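PDB 1YGP: yeast glycogen phosphorylase from Saccharomyces cerevisiae, which belongs to the carbohydrate phosphorylase family, has the two-domain GT-B fold and binds pyridoxal-5'-phosphate. Local coordinates for residues L102-L107 and L189-G194; N276-Q281 and L340-R345; Q305-S310 and R328-Y333; F334-S339 and T371-E376. All blocks are in the same frame, centred on the assembly; numbering follows the deposited sequence.

Contact 1. Residues L102-L107 and L189-G194; sequences LSLEFL and LRYEYG. With PLP (pyridoxal-5'-phosphate), chain E.
The phenol ring of Y191 meets L104 at its edge: the backbone oxygen of L104 lies in the ring plane, beside the hydroxyl, while L189, two residues earlier, sets its CB over the rim of one face. Y191 OH donates to L104 O over 2.9 Å, with a C=O...O angle of 153° and in the carbonyl plane. A tyrosine suits the place because it combines a long flat spacer with a donor at its end, which gives a buried loop carbonyl a partner. The same hydroxyl also lies 3.7 Å from CD1 of L104, whose side chain runs at about a right angle to the tyrosine. L104 CG stands anti to the backbone N (chi1 -161°), and this brings CD1 within 3.9 Å of CD1 of L189, a small apolar patch backed by W335 of helix 322-350. Both segments leave neighbouring parallel strands of the mixed sheet, 98-102 and 184-189, at their C-terminal ends, where a Rossmann-like domain of the GT-B fold gathers its binding loops. The loop 102-107 continues to the pyridoxal-5'-phosphate pocket: L107 CD1 is 3.8 Å from N1 of the ligand. Within that loop S103 OG donates to E105 O at 2.8 Å, and the carboxylate of E105 is held by Y316 OH and the backbone N of N163.

Contact 2. Residues N276-Q281 and L340-R345; sequences NLRLWQ and LHDILR. With PO4 (phosphate ion), chain C.
R278 and D342 approach from opposite directions and join strand to helix by a buried salt bridge, R278 NH1 to D342 OD2, 2.9 Å. Their guanidinium and carboxylate planes are only 7° apart, yet the hydrogen bond within the salt bridge is weak (126°), so charge attraction probably contributes much of the hold. Each carboxylate oxygen has its own partners. OD2 also accepts from Y187 OH and forms a salt bridge with R346 NH2, whereas OD1 takes two weak bonds from R345, the shorter from NH1 at 2.9 Å. R345 NH2 reaches onward to O4 of a phosphate ion, probably from the crystallisation liquor, in a nearly straight bond of 2.8 Å (170°). D342 and D263, the latter paired with R278 NE, probably balance much of the charge of the arginines gathered here. W280 adds apolar cover: the edge of its indole, at CZ2, lies 4.1 Å from D342 CB, while its NE1 is satisfied by S339 OG one turn earlier on the helix. The length of R278 and W280 suits their reach toward the short aspartate. Strand 274-284 runs between strands 255-267 and 184-189, and helix 322-350 packs across their side chains, also touching strand 221-232, where H341 meets I228.

Contact 3. Residues Q305-S310 and R328-Y333; sequences QQRAES and RLKQQY
R307 and K330 each have 26 Å² buried here, and they meet through their charged ends: R307 NH2 and K330 NZ are 3.3 Å apart. Both groups are donors, so no hydrogen bond links them, and the lysine nitrogen approaches the guanidinium obliquely. Partners around them probably make the closeness tolerable. R307 NH2 forms a salt bridge with E255, while K330 NZ is held by Y233 OH and by the carboxylate of E326, one turn earlier on its own helix. The acidic partners probably offset much of the repulsion. The two side chains cross at about a right angle. K330 is extended beyond CG, and its methylene chain carries NZ away from helix 322-350; in R307 the bend at chi3 (76°) places NH2 beside that amine. Long, flexible basic chains suit this position because the helix backbones stay well apart and the outer side is accessible to solvent. Q331 contributes a smaller share, 11 Å², and its NE2 donates to the backbone oxygens of I311 and V314, tying helix 322-350 to the last turn of helix 303-313 and the residue just beyond it. S310, equally covered, turns its hydroxyl back on its own helix, where OG donates to R307 O at 2.8 Å. That carbonyl also accepts from S310 N. The whole is a polar surface contact between successive helices of an alpha/beta domain of the GT-B fold.

Contact 4. Residues F334-S339 and T371-E376; sequences FWCAAS and TLAIVE
C336 is the tight point between the two helices. Its sulfur touches the 372-373 part of the second helix, 3.8 Å from A373 N and 4.3 Å from both L372 CB and A373 CB. The thiol lies anti to the carbonyl carbon (chi1 -74°), which swings SG toward the neighbouring helix. The small C336 and A373 suit the close approach of the backbones, their CA atoms coming within 5.1 Å. P370, in the loop leading into helix 372-384, also touches C336. The other end of the contact is looser, though also buried and not open to solvent. There A337 CA and E376 OE2 come no closer than 4.4 Å, with no hydrogen bond across the interface. The glutamate looks elsewhere for its partners, OE2 forming a salt bridge with R379 one turn further along its helix and OE1 accepting from Y333 OH, so its carboxylate is satisfied despite its burial. L372, beside the tight point, brings a larger apolar side chain that also meets L424. The axes of segments 334-339 and 372-376 approach to 9.0 Å and cross at -46°, an alpha/alpha packing in the layer of helices flanking the mixed sheet of this GT-B domain.

Overall arrangement
Helix 322-350 supplies one segment to contacts 2, 3 and 4, while contact 1 touches the same helix through Q331, F334 and W335. Contacts 1, 2 and 4 are buried; contact 3 lies at the surface. Their chemistry follows this placing. Contact 1, nearest the centre of the chain and reaching pyridoxal-5'-phosphate, relies on one hydrogen bond and apolar contact between loops. Contact 2 buries charge, compensated by a salt-bridge network. Contact 4 is mainly close apolar helix packing, and contact 3 leaves like charges to outside partners. L340 packs on A373 between contacts 2 and 4, L329 on L372 between 3 and 4, and a probable backbone hydrogen bond from R190 N to W280 O joins 1 and 2.

Contact 1. Residues L102-L107 and L189-G194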
# COMPACT_ATOMS: atom_id res chain seq x y z
N LEU A 102 4.98 -8.89 -24.44
CA LEU A 102 3.85 -8.18 -23.87
C LEU A 102 2.72 -9.15 -23.60
O LEU A 102 2.29 -9.89 -24.49
CB LEU A 102 3.43 -7.08 -24.82
CG LEU A 102 4.09 -5.70 -24.66
CD1 LEU A 102 5.60 -5.81 -24.47
CD2 LEU A 102 3.78 -4.90 -25.89
N SER A 103 2.27 -9.23 -22.36
CA SER A 103 1.18 -10.13 -22.04
C SER A 103 0.28 -9.41 -21.05
O SER A 103 0.72 -8.68 -20.14
CB SER A 103 1.71 -11.38 -21.42
OG SER A 103 0.63 -12.28 -21.20
N LEU A 104 -1.02 -9.61 -21.24
CA LEU A 104 -2.01 -9.00 -20.36
C LEU A 104 -2.10 -9.73 -19.03
O LEU A 104 -2.69 -9.20 -18.09
CB LEU A 104 -3.40 -9.02 -21.00
CG LEU A 104 -4.43 -8.07 -20.45
CD1 LEU A 104 -3.90 -6.65 -20.47
CD2 LEU A 104 -5.67 -8.18 -21.31
N GLU A 105 -1.58 -10.94 -18.92
CA GLU A 105 -1.63 -11.63 -17.67
C GLU A 105 -0.41 -12.51 -17.56
O GLU A 105 0.05 -13.06 -18.56
CB GLU A 105 -2.91 -12.43 -17.59
CG GLU A 105 -3.23 -13.32 -18.78
CD GLU A 105 -4.43 -14.20 -18.51
OE1 GLU A 105 -4.32 -15.12 -17.71
OE2 GLU A 105 -5.48 -13.98 -19.10
N PHE A 106 0.17 -12.56 -16.37
CA PHE A 106 1.34 -13.35 -16.08
C PHE A 106 0.88 -14.10 -14.83
O PHE A 106 0.63 -13.51 -13.76
CB PHE A 106 2.56 -12.44 -15.80
CG PHE A 106 3.20 -11.76 -17.01
CD1 PHE A 106 4.23 -12.40 -17.73
CD2 PHE A 106 2.79 -10.49 -17.44
CE1 PHE A 106 4.83 -11.79 -18.84
CE2 PHE A 106 3.39 -9.88 -18.55
CZ PHE A 106 4.41 -10.53 -19.25
N LEU A 107 0.66 -15.41 -14.93
CA LEU A 107 0.19 -16.18 -13.79
C LEU A 107 1.44 -16.62 -13.07
O LEU A 107 1.94 -17.74 -13.21
CB LEU A 107 -0.59 -17.42 -14.20
CG LEU A 107 -2.04 -17.65 -13.79
CD1 LEU A 107 -2.25 -19.16 -13.73
CD2 LEU A 107 -2.36 -17.04 -12.44
N LEU A 189 0.55 -5.44 -16.22
CA LEU A 189 -0.11 -4.51 -15.31
C LEU A 189 -0.08 -5.05 -13.89
O LEU A 189 -0.04 -6.26 -13.68
CB LEU A 189 -1.53 -4.32 -15.75
CG LEU A 189 -1.73 -3.62 -17.07
CD1 LEU A 189 -3.06 -3.99 -17.71
CD2 LEU A 189 -1.59 -2.14 -16.81
N ARG A 190 -0.05 -4.21 -12.88
CA ARG A 190 0.05 -4.67 -11.52
C ARG A 190 -1.37 -4.55 -11.00
O ARG A 190 -1.77 -3.51 -10.48
CB ARG A 190 1.01 -3.77 -10.78
CG ARG A 190 1.53 -4.42 -9.53
CD ARG A 190 2.35 -3.41 -8.75
NE ARG A 190 1.48 -2.56 -7.97
CZ ARG A 190 1.56 -2.51 -6.64
NH1 ARG A 190 2.43 -3.22 -5.93
NH2 ARG A 190 0.70 -1.73 -6.01
N TYR A 191 -2.17 -5.60 -11.14
CA TYR A 191 -3.54 -5.56 -10.67
C TYR A 191 -3.57 -5.49 -9.15
O TYR A 191 -2.91 -6.32 -8.51
CB TYR A 191 -4.23 -6.79 -11.15
CG TYR A 191 -4.22 -6.85 -12.67
CD1 TYR A 191 -5.08 -6.04 -13.41
CD2 TYR A 191 -3.34 -7.69 -13.32
CE1 TYR A 191 -5.05 -6.09 -14.79
CE2 TYR A 191 -3.30 -7.74 -14.71
CZ TYR A 191 -4.16 -6.94 -15.44
OH TYR A 191 -4.13 -6.98 -16.82
N GLU A 192 -4.29 -4.54 -8.52
CA GLU A 192 -4.37 -4.54 -7.05
C GLU A 192 -5.14 -5.71 -6.51
O GLU A 192 -4.81 -6.28 -5.47
CB GLU A 192 -5.08 -3.36 -6.44
CG GLU A 192 -4.44 -1.99 -6.52
CD GLU A 192 -3.12 -1.91 -5.78
OE1 GLU A 192 -3.13 -1.79 -4.55
OE2 GLU A 192 -2.09 -1.96 -6.47
N TYR A 193 -6.23 -6.04 -7.19
CA TYR A 193 -7.14 -7.02 -6.66
C TYR A 193 -7.28 -8.31 -7.43
O TYR A 193 -8.23 -9.05 -7.18
CB TYR A 193 -8.50 -6.33 -6.50
CG TYR A 193 -8.44 -5.08 -5.64
CD1 TYR A 193 -8.26 -5.19 -4.27
CD2 TYR A 193 -8.55 -3.83 -6.24
CE1 TYR A 193 -8.18 -4.04 -3.47
CE2 TYR A 193 -8.46 -2.68 -5.45
CZ TYR A 193 -8.28 -2.79 -4.07
OH TYR A 193 -8.24 -1.65 -3.28
N GLY A 194 -6.39 -8.64 -8.34
CA GLY A 194 -6.50 -9.91 -9.07
C GLY A 194 -7.64 -9.86 -10.06
O GLY A 194 -7.97 -8.77 -10.55
N1 PLP E . -4.44 -22.22 -14.29
C2 PLP E . -3.49 -22.76 -13.48
C2A PLP E . -3.55 -22.47 -12.00
C3 PLP E . -2.47 -23.54 -14.01
O3 PLP E . -1.47 -24.02 -13.20
C4 PLP E . -2.43 -23.79 -15.37
C4A PLP E . -1.64 -24.82 -15.89
C5 PLP E . -3.40 -23.22 -16.18
C6 PLP E . -4.39 -22.44 -15.63
C5A PLP E . -3.45 -23.54 -17.70
O4P PLP E . -4.24 -24.73 -17.90
P PLP E . -5.34 -24.87 -19.01
O1P PLP E . -4.96 -23.96 -20.11
O2P PLP E . -5.09 -26.38 -19.52
O3P PLP E . -6.68 -24.85 -18.36

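Contact 2. Residues N276-Q281 and L340-R345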
# COMPACT_ATOMS: atom_id res chain seq x y z
N ASN A 276 13.88 -9.45 -16.06
CA ASN A 276 12.94 -8.60 -15.37
C ASN A 276 11.54 -8.58 -15.94
O ASN A 276 11.32 -8.77 -17.16
CB ASN A 276 13.55 -7.22 -15.38
CG ASN A 276 12.71 -6.19 -14.66
OD1 ASN A 276 12.20 -5.25 -15.26
ND2 ASN A 276 12.50 -6.32 -13.36
N LEU A 277 10.59 -8.42 -15.03
CA LEU A 277 9.19 -8.29 -15.37
C LEU A 277 8.91 -6.88 -14.90
O LEU A 277 9.29 -6.55 -13.77
CB LEU A 277 8.41 -9.32 -14.60
CG LEU A 277 6.91 -9.50 -14.77
CD1 LEU A 277 6.56 -9.69 -16.24
CD2 LEU A 277 6.46 -10.74 -13.98
N ARG A 278 8.36 -6.02 -15.76
CA ARG A 278 8.06 -4.66 -15.36
C ARG A 278 6.56 -4.51 -15.50
O ARG A 278 5.97 -4.70 -16.57
CB ARG A 278 8.79 -3.67 -16.26
CG ARG A 278 8.41 -2.25 -15.86
CD ARG A 278 9.37 -1.22 -16.39
NE ARG A 278 10.54 -1.17 -15.53
CZ ARG A 278 11.44 -0.18 -15.57
NH1 ARG A 278 11.33 0.82 -16.43
NH2 ARG A 278 12.44 -0.18 -14.69
N LEU A 279 5.93 -4.18 -14.38
CA LEU A 279 4.49 -4.08 -14.33
C LEU A 279 4.17 -2.61 -14.07
O LEU A 279 4.99 -1.92 -13.46
CB LEU A 279 4.00 -4.99 -13.20
CG LEU A 279 4.57 -6.40 -13.15
CD1 LEU A 279 4.71 -6.79 -11.71
CD2 LEU A 279 3.72 -7.36 -13.93
N TRP A 280 3.04 -2.10 -14.54
CA TRP A 280 2.69 -0.71 -14.37
C TRP A 280 1.52 -0.59 -13.43
O TRP A 280 0.60 -1.41 -13.48
CB TRP A 280 2.29 -0.08 -15.70
CG TRP A 280 3.37 -0.14 -16.77
CD1 TRP A 280 3.35 -1.06 -17.80
CD2 TRP A 280 4.50 0.63 -16.77
NE1 TRP A 280 4.47 -0.87 -18.45
CE2 TRP A 280 5.19 0.11 -17.87
CE3 TRP A 280 5.03 1.67 -16.00
CZ2 TRP A 280 6.45 0.64 -18.20
CZ3 TRP A 280 6.28 2.19 -16.33
CH2 TRP A 280 6.99 1.68 -17.42
N GLN A 281 1.51 0.44 -12.59
CA GLN A 281 0.40 0.81 -11.72
C GLN A 281 -0.08 2.15 -12.22
O GLN A 281 0.79 2.98 -12.53
CB GLN A 281 0.89 0.96 -10.31
CG GLN A 281 -0.06 1.65 -9.36
CD GLN A 281 0.51 1.61 -7.97
OE1 GLN A 281 0.13 0.74 -7.21
NE2 GLN A 281 1.45 2.47 -7.57
N LEU A 340 5.75 0.68 -24.54
CA LEU A 340 6.47 1.09 -25.74
C LEU A 340 7.37 2.26 -25.42
O LEU A 340 8.53 2.27 -25.83
CB LEU A 340 5.51 1.50 -26.83
CG LEU A 340 5.56 0.65 -28.06
CD1 LEU A 340 6.95 0.68 -28.62
CD2 LEU A 340 5.25 -0.79 -27.72
N HIS A 341 6.91 3.20 -24.60
CA HIS A 341 7.70 4.34 -24.20
C HIS A 341 9.01 3.91 -23.55
O HIS A 341 10.07 4.48 -23.82
CB HIS A 341 6.93 5.18 -23.21
CG HIS A 341 7.65 6.44 -22.79
ND1 HIS A 341 8.82 6.58 -22.18
CD2 HIS A 341 7.13 7.70 -22.96
CE1 HIS A 341 9.03 7.86 -21.97
NE2 HIS A 341 8.01 8.52 -22.45
N ASP A 342 8.91 2.95 -22.63
CA ASP A 342 10.08 2.48 -21.91
C ASP A 342 10.98 1.72 -22.89
O ASP A 342 12.19 1.91 -22.86
CB ASP A 342 9.56 1.62 -20.74
CG ASP A 342 10.63 1.24 -19.73
OD1 ASP A 342 11.55 1.99 -19.47
OD2 ASP A 342 10.55 0.16 -19.17
N ILE A 343 10.39 0.98 -23.85
CA ILE A 343 11.14 0.26 -24.87
C ILE A 343 11.84 1.23 -25.82
O ILE A 343 12.96 0.95 -26.20
CB ILE A 343 10.14 -0.68 -25.61
CG1 ILE A 343 9.83 -1.84 -24.68
CG2 ILE A 343 10.68 -1.16 -26.96
CD1 ILE A 343 8.52 -2.57 -25.03
N LEU A 344 11.31 2.39 -26.22
CA LEU A 344 12.06 3.31 -27.06
C LEU A 344 13.07 4.15 -26.25
O LEU A 344 14.11 4.55 -26.79
CB LEU A 344 11.13 4.26 -27.77
CG LEU A 344 9.85 3.73 -28.38
CD1 LEU A 344 9.27 4.78 -29.29
CD2 LEU A 344 10.12 2.50 -29.22
N ARG A 345 12.82 4.43 -24.96
CA ARG A 345 13.74 5.23 -24.17
C ARG A 345 15.09 4.53 -24.06
O ARG A 345 16.16 5.08 -24.35
CB ARG A 345 13.21 5.46 -22.76
CG ARG A 345 14.17 6.44 -22.10
CD ARG A 345 14.33 6.47 -20.60
NE ARG A 345 14.79 5.18 -20.14
CZ ARG A 345 13.90 4.36 -19.59
NH1 ARG A 345 12.60 4.72 -19.46
NH2 ARG A 345 14.30 3.15 -19.21
P PO4 C . 17.16 1.05 -18.41
O1 PO4 C . 17.77 -0.14 -19.03
O2 PO4 C . 15.88 0.64 -17.80
O3 PO4 C . 18.06 1.61 -17.35
O4 PO4 C . 16.93 2.10 -19.42

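Contact 3. Residues Q305-S310 and R328-Y333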
# COMPACT_ATOMS: atom_id res chain seq x y z
N GLN A 305 -7.86 10.63 -8.36
CA GLN A 305 -7.23 9.44 -7.81
C GLN A 305 -8.07 8.23 -8.10
O GLN A 305 -7.56 7.26 -8.65
CB GLN A 305 -7.10 9.63 -6.34
CG GLN A 305 -6.28 8.71 -5.50
CD GLN A 305 -6.41 9.17 -4.05
OE1 GLN A 305 -7.05 8.49 -3.27
NE2 GLN A 305 -5.94 10.32 -3.56
N GLN A 306 -9.37 8.34 -7.82
CA GLN A 306 -10.31 7.25 -8.08
C GLN A 306 -10.29 6.86 -9.54
O GLN A 306 -9.98 5.70 -9.80
CB GLN A 306 -11.74 7.64 -7.72
N ARG A 307 -10.51 7.77 -10.50
CA ARG A 307 -10.51 7.43 -11.92
C ARG A 307 -9.21 6.73 -12.30
O ARG A 307 -9.27 5.58 -12.73
CB ARG A 307 -10.64 8.64 -12.84
CG ARG A 307 -12.06 9.07 -13.12
CD ARG A 307 -12.13 10.25 -14.10
NE ARG A 307 -11.89 9.89 -15.50
CZ ARG A 307 -12.88 9.81 -16.41
NH1 ARG A 307 -14.17 10.05 -16.10
NH2 ARG A 307 -12.61 9.49 -17.67
N ALA A 308 -8.06 7.33 -12.06
CA ALA A 308 -6.76 6.73 -12.35
C ALA A 308 -6.62 5.27 -11.93
O ALA A 308 -6.35 4.38 -12.75
CB ALA A 308 -5.67 7.51 -11.64
N GLU A 309 -6.89 5.02 -10.67
CA GLU A 309 -6.76 3.70 -10.12
C GLU A 309 -7.71 2.64 -10.70
O GLU A 309 -7.45 1.44 -10.52
CB GLU A 309 -6.92 3.84 -8.62
CG GLU A 309 -5.64 4.47 -8.07
CD GLU A 309 -5.61 4.82 -6.57
OE1 GLU A 309 -6.50 4.37 -5.82
OE2 GLU A 309 -4.68 5.54 -6.18
N SER A 310 -8.77 3.00 -11.43
CA SER A 310 -9.63 2.02 -12.08
C SER A 310 -8.81 1.19 -13.05
O SER A 310 -8.92 -0.04 -13.10
CB SER A 310 -10.71 2.65 -12.89
OG SER A 310 -11.30 3.73 -12.20
N ARG A 328 -11.69 -1.51 -20.64
CA ARG A 328 -10.82 -2.54 -21.19
C ARG A 328 -9.94 -1.89 -22.25
O ARG A 328 -8.72 -2.08 -22.22
CB ARG A 328 -11.61 -3.66 -21.85
CG ARG A 328 -12.47 -4.44 -20.86
CD ARG A 328 -11.85 -5.73 -20.39
NE ARG A 328 -12.24 -6.85 -21.23
CZ ARG A 328 -12.80 -7.96 -20.74
NH1 ARG A 328 -13.05 -8.15 -19.45
NH2 ARG A 328 -13.13 -8.95 -21.58
N LEU A 329 -10.48 -1.06 -23.15
CA LEU A 329 -9.64 -0.43 -24.14
C LEU A 329 -8.64 0.52 -23.48
O LEU A 329 -7.45 0.50 -23.80
CB LEU A 329 -10.50 0.32 -25.16
CG LEU A 329 -9.78 0.86 -26.42
CD1 LEU A 329 -9.08 -0.27 -27.20
CD2 LEU A 329 -10.81 1.54 -27.29
N LYS A 330 -9.11 1.27 -22.49
CA LYS A 330 -8.35 2.27 -21.73
C LYS A 330 -7.14 1.62 -21.06
O LYS A 330 -6.02 2.10 -21.16
CB LYS A 330 -9.33 2.86 -20.73
CG LYS A 330 -9.13 4.30 -20.31
CD LYS A 330 -10.51 4.74 -19.85
CE LYS A 330 -10.60 6.22 -19.50
NZ LYS A 330 -11.97 6.54 -19.12
N GLN A 331 -7.36 0.47 -20.45
CA GLN A 331 -6.35 -0.33 -19.80
C GLN A 331 -5.34 -0.87 -20.82
O GLN A 331 -4.13 -0.73 -20.63
CB GLN A 331 -7.13 -1.41 -19.05
CG GLN A 331 -6.45 -2.52 -18.30
CD GLN A 331 -7.47 -3.34 -17.51
OE1 GLN A 331 -8.16 -4.21 -18.05
NE2 GLN A 331 -7.64 -3.18 -16.21
N GLN A 332 -5.80 -1.45 -21.94
CA GLN A 332 -4.93 -2.00 -22.98
C GLN A 332 -4.10 -0.89 -23.63
O GLN A 332 -2.93 -1.11 -23.99
CB GLN A 332 -5.74 -2.70 -24.06
CG GLN A 332 -6.53 -3.92 -23.59
CD GLN A 332 -7.18 -4.72 -24.70
OE1 GLN A 332 -7.34 -5.94 -24.61
NE2 GLN A 332 -7.59 -4.12 -25.81
N TYR A 333 -4.66 0.32 -23.77
CA TYR A 333 -3.84 1.40 -24.27
C TYR A 333 -2.79 1.75 -23.22
O TYR A 333 -1.62 1.64 -23.57
CB TYR A 333 -4.66 2.66 -24.58
CG TYR A 333 -3.76 3.73 -25.19
CD1 TYR A 333 -2.75 3.38 -26.09
CD2 TYR A 333 -3.88 5.06 -24.78
CE1 TYR A 333 -1.86 4.33 -26.56
CE2 TYR A 333 -2.99 6.02 -25.25
CZ TYR A 333 -1.98 5.65 -26.13
OH TYR A 333 -1.05 6.57 -26.57

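Contact 4. Residues F334-S339 and T371-E376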
# COMPACT_ATOMS: atom_id res chain seq x y z
N PHE A 334 -3.12 2.09 -21.96
CA PHE A 334 -2.18 2.42 -20.88
C PHE A 334 -0.94 1.50 -20.81
O PHE A 334 0.21 1.94 -20.82
CB PHE A 334 -3.00 2.37 -19.59
CG PHE A 334 -2.23 2.53 -18.29
CD1 PHE A 334 -1.79 3.78 -17.88
CD2 PHE A 334 -1.91 1.39 -17.54
CE1 PHE A 334 -1.02 3.90 -16.73
CE2 PHE A 334 -1.14 1.53 -16.38
CZ PHE A 334 -0.69 2.78 -15.98
N TRP A 335 -1.13 0.20 -20.82
CA TRP A 335 -0.03 -0.73 -20.77
C TRP A 335 0.74 -0.71 -22.07
O TRP A 335 1.97 -0.71 -21.98
CB TRP A 335 -0.62 -2.09 -20.46
CG TRP A 335 0.12 -3.35 -20.87
CD1 TRP A 335 1.33 -3.77 -20.37
CD2 TRP A 335 -0.44 -4.24 -21.74
NE1 TRP A 335 1.52 -4.95 -20.92
CE2 TRP A 335 0.49 -5.27 -21.74
CE3 TRP A 335 -1.61 -4.30 -22.51
CZ2 TRP A 335 0.24 -6.39 -22.53
CZ3 TRP A 335 -1.83 -5.43 -23.29
CH2 TRP A 335 -0.92 -6.47 -23.30
N CYS A 336 0.11 -0.68 -23.26
CA CYS A 336 0.86 -0.60 -24.52
C CYS A 336 1.71 0.66 -24.68
O CYS A 336 2.87 0.63 -25.08
CB CYS A 336 -0.10 -0.69 -25.67
SG CYS A 336 -0.65 -2.40 -25.81
N ALA A 337 1.13 1.77 -24.27
CA ALA A 337 1.71 3.08 -24.30
C ALA A 337 2.98 3.21 -23.44
O ALA A 337 4.06 3.52 -23.95
CB ALA A 337 0.67 4.07 -23.80
N ALA A 338 2.84 2.95 -22.14
CA ALA A 338 3.92 3.03 -21.18
C ALA A 338 5.05 2.06 -21.52
O ALA A 338 6.22 2.43 -21.59
CB ALA A 338 3.38 2.71 -19.82
N SER A 339 4.71 0.81 -21.82
CA SER A 339 5.68 -0.18 -22.21
C SER A 339 6.42 0.21 -23.48
O SER A 339 7.65 0.14 -23.52
CB SER A 339 4.98 -1.48 -22.42
OG SER A 339 4.38 -1.90 -21.20
N THR A 371 -2.23 -5.36 -29.46
CA THR A 371 -2.11 -4.90 -30.84
C THR A 371 -1.98 -3.38 -30.92
O THR A 371 -1.27 -2.87 -31.79
CB THR A 371 -3.33 -5.45 -31.60
OG1 THR A 371 -3.21 -6.87 -31.49
CG2 THR A 371 -3.43 -5.04 -33.06
N LEU A 372 -2.54 -2.59 -29.99
CA LEU A 372 -2.35 -1.14 -30.00
C LEU A 372 -0.88 -0.73 -29.95
O LEU A 372 -0.56 0.36 -30.43
CB LEU A 372 -3.08 -0.49 -28.82
CG LEU A 372 -4.56 -0.08 -29.02
CD1 LEU A 372 -5.14 0.47 -27.74
CD2 LEU A 372 -4.67 1.02 -30.04
N ALA A 373 0.05 -1.57 -29.47
CA ALA A 373 1.47 -1.27 -29.50
C ALA A 373 1.97 -1.02 -30.92
O ALA A 373 2.85 -0.18 -31.11
CB ALA A 373 2.27 -2.42 -28.95
N ILE A 374 1.41 -1.69 -31.93
CA ILE A 374 1.75 -1.49 -33.36
C ILE A 374 1.43 -0.05 -33.77
O ILE A 374 2.28 0.75 -34.18
CB ILE A 374 0.93 -2.54 -34.20
CG1 ILE A 374 1.57 -3.90 -34.09
CG2 ILE A 374 0.87 -2.17 -35.66
CD1 ILE A 374 0.58 -5.04 -34.38
N VAL A 375 0.16 0.32 -33.57
CA VAL A 375 -0.36 1.61 -33.93
C VAL A 375 0.34 2.73 -33.18
O VAL A 375 0.48 3.86 -33.65
CB VAL A 375 -1.86 1.58 -33.64
CG1 VAL A 375 -2.52 2.87 -34.06
CG2 VAL A 375 -2.51 0.50 -34.45
N GLU A 376 0.74 2.47 -31.93
CA GLU A 376 1.46 3.41 -31.10
C GLU A 376 2.90 3.58 -31.59
O GLU A 376 3.34 4.74 -31.64
CB GLU A 376 1.42 2.90 -29.67
CG GLU A 376 2.28 3.63 -28.65
CD GLU A 376 1.87 5.06 -28.31
OE1 GLU A 376 0.78 5.50 -28.68
OE2 GLU A 376 2.65 5.73 -27.64